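Local atomic coordinates of polyhomeotic-proximal chromatin protein (Drosophila melanogaster, PDB entry 1KW4), a protein that acts as a Polycomb group component of the PRC1 complex, maintaining the transcriptional repression of homeotic genes throughout development. Residues Y35-F39 / M61-P67. The protein carries 1 engineered substitution. Sequence-based numbering, arbitrary orientation.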
loop_
_atom_site.group_PDB
_atom_site.type_symbol
_atom_site.label_atom_id
_atom_site.label_comp_id
_atom_site.label_asym_id
_atom_site.label_seq_id
_atom_site.Cartn_x
_atom_site.Cartn_y
_atom_site.Cartn_z
ATOM N N TYR A 35 1.200 -1.569 9.472
ATOM C CA TYR A 35 0.381 -2.315 8.519
ATOM C C TYR A 35 1.161 -3.211 7.548
ATOM O O TYR A 35 0.572 -3.845 6.671
ATOM C CB TYR A 35 -0.498 -1.328 7.738
ATOM C CG TYR A 35 -1.439 -0.537 8.629
ATOM C CD1 TYR A 35 -2.571 -1.135 9.184
ATOM C CD2 TYR A 35 -1.184 0.799 8.937
ATOM C CE1 TYR A 35 -3.429 -0.420 10.027
ATOM C CE2 TYR A 35 -2.034 1.524 9.782
ATOM C CZ TYR A 35 -3.153 0.906 10.321
ATOM O OH TYR A 35 -3.999 1.611 11.150
ATOM N N VAL A 36 2.476 -3.285 7.720
ATOM C CA VAL A 36 3.301 -4.110 6.841
ATOM C C VAL A 36 2.843 -5.573 6.805
ATOM O O VAL A 36 2.709 -6.158 5.732
ATOM C CB VAL A 36 4.800 -4.054 7.256
ATOM C CG1 VAL A 36 5.601 -5.094 6.485
ATOM C CG2 VAL A 36 5.363 -2.668 6.977
ATOM N N ASP A 37 2.598 -6.170 7.968
ATOM C CA ASP A 37 2.168 -7.567 7.987
ATOM C C ASP A 37 0.819 -7.796 7.310
ATOM O O ASP A 37 0.592 -8.857 6.727
ATOM C CB ASP A 37 2.126 -8.103 9.423
ATOM C CG ASP A 37 3.508 -8.223 10.041
ATOM O OD1 ASP A 37 4.498 -8.300 9.280
ATOM O OD2 ASP A 37 3.603 -8.253 11.288
ATOM N N ASP A 38 -0.074 -6.813 7.386
ATOM C CA ASP A 38 -1.386 -6.935 6.756
ATOM C C ASP A 38 -1.251 -6.987 5.235
ATOM O O ASP A 38 -1.935 -7.773 4.573
ATOM C CB ASP A 38 -2.292 -5.767 7.153
ATOM C CG ASP A 38 -2.583 -5.737 8.639
ATOM O OD1 ASP A 38 -2.914 -6.806 9.198
ATOM O OD2 ASP A 38 -2.488 -4.649 9.246
ATOM N N PHE A 39 -0.377 -6.153 4.677
ATOM C CA PHE A 39 -0.176 -6.155 3.230
ATOM C C PHE A 39 0.405 -7.491 2.769
ATOM O O PHE A 39 0.015 -8.025 1.726
ATOM C CB PHE A 39 0.742 -4.996 2.800
ATOM C CG PHE A 39 0.014 -3.694 2.609
ATOM C CD1 PHE A 39 -0.341 -2.906 3.701
ATOM C CD2 PHE A 39 -0.378 -3.289 1.336
ATOM C CE1 PHE A 39 -1.082 -1.734 3.528
ATOM C CE2 PHE A 39 -1.121 -2.121 1.150
ATOM C CZ PHE A 39 -1.475 -1.344 2.247
HETATM N N MSE A 61 -9.540 -3.639 5.124
HETATM C CA MSE A 61 -8.331 -3.881 5.905
HETATM C C MSE A 61 -8.331 -3.308 7.332
HETATM O O MSE A 61 -7.374 -3.507 8.078
HETATM C CB MSE A 61 -7.106 -3.390 5.116
HETATM C CG MSE A 61 -6.880 -4.184 3.818
HETATM SE SE MSE A 61 -5.354 -3.659 2.717
HETATM C CE MSE A 61 -3.930 -4.284 3.879
ATOM N N GLY A 62 -9.403 -2.615 7.710
ATOM C CA GLY A 62 -9.509 -2.058 9.055
ATOM C C GLY A 62 -8.470 -1.018 9.442
ATOM O O GLY A 62 -8.174 -0.820 10.622
HETATM N N MSE A 63 -7.934 -0.335 8.442
HETATM C CA MSE A 63 -6.911 0.686 8.646
HETATM C C MSE A 63 -7.498 2.028 9.094
HETATM O O MSE A 63 -8.648 2.347 8.785
HETATM C CB MSE A 63 -6.154 0.865 7.330
HETATM C CG MSE A 63 -4.904 1.698 7.384
HETATM SE SE MSE A 63 -4.050 1.572 5.651
HETATM C CE MSE A 63 -3.728 -0.322 5.613
ATOM N N LYS A 64 -6.710 2.805 9.834
ATOM C CA LYS A 64 -7.148 4.129 10.272
ATOM C C LYS A 64 -7.145 5.019 9.027
ATOM O O LYS A 64 -6.381 4.787 8.082
ATOM C CB LYS A 64 -6.209 4.682 11.349
ATOM C CG LYS A 64 -6.357 3.980 12.698
ATOM C CD LYS A 64 -5.507 4.629 13.779
ATOM C CE LYS A 64 -5.841 4.059 15.155
ATOM N NZ LYS A 64 -5.220 4.838 16.272
ATOM N N LEU A 65 -8.001 6.034 9.021
ATOM C CA LEU A 65 -8.131 6.912 7.864
ATOM C C LEU A 65 -6.878 7.669 7.421
ATOM O O LEU A 65 -6.637 7.810 6.219
ATOM C CB LEU A 65 -9.282 7.902 8.101
ATOM C CG LEU A 65 -9.703 8.776 6.915
ATOM C CD1 LEU A 65 -10.103 7.905 5.732
ATOM C CD2 LEU A 65 -10.870 9.665 7.340
ATOM N N GLY A 66 -6.087 8.150 8.376
ATOM C CA GLY A 66 -4.881 8.897 8.050
ATOM C C GLY A 66 -3.921 8.082 7.200
ATOM O O GLY A 66 -3.542 8.500 6.102
ATOM N N PRO A 67 -3.498 6.913 7.696
ATOM C CA PRO A 67 -2.577 6.063 6.940
ATOM C C PRO A 67 -3.163 5.673 5.583
ATOM O O PRO A 67 -2.456 5.661 4.580
ATOM C CB PRO A 67 -2.387 4.860 7.861
ATOM C CG PRO A 67 -2.479 5.474 9.219
ATOM C CD PRO A 67 -3.649 6.428 9.080
HETATM O O HOH W 1 -5.810 0.089 12.820
#
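Met61, a selenomethionine like Met63, reaches across to helix 36-41 and sets its CE over one face of the Phe39 ring, 3.9 Å from the centroid, the same methyl brushing CB of Asp38. Its chain runs straight to SE and then bends (chi3 70°), which turns the methyl onto the ring face. Gly62, with positive phi just past helix 54-60, suits the turn there, and its carbonyl oxygen weakly accepts a bond from a water that also meets Tyr35 OH. With CG anti to the backbone N (chi1 -170°), the Met63 chain is led over the Tyr35 ring, CG 3.7 Å from its centroid in a CH-pi contact; SE stands above the same face in a Met-aromatic contact, and CE ends 3.7 Å from Phe39 CE1. Methionine's unbranched chain, here with selenium for sulfur, can thus lie over one ring and still reach the next. At Lys64, the N-cap of helix 65-78, the backbone N donates a nearly straight bond (166°) to Tyr35 OH, 3.2 Å away. Pro67, in that helix's first turn, rests its CB 3.9 Å from Tyr35 CE2. A phenylalanine in place of Tyr35 would probably leave the Lys64 N-H without this acceptor and the water without one partner. Tyrosine joins two chemistries, an apolar face toward the SAM-domain core, where Phe39 also meets Leu57 and Ile71, and a hydroxyl that ties the residue leading into helix 36-41 to the N-cap of helix 65-78.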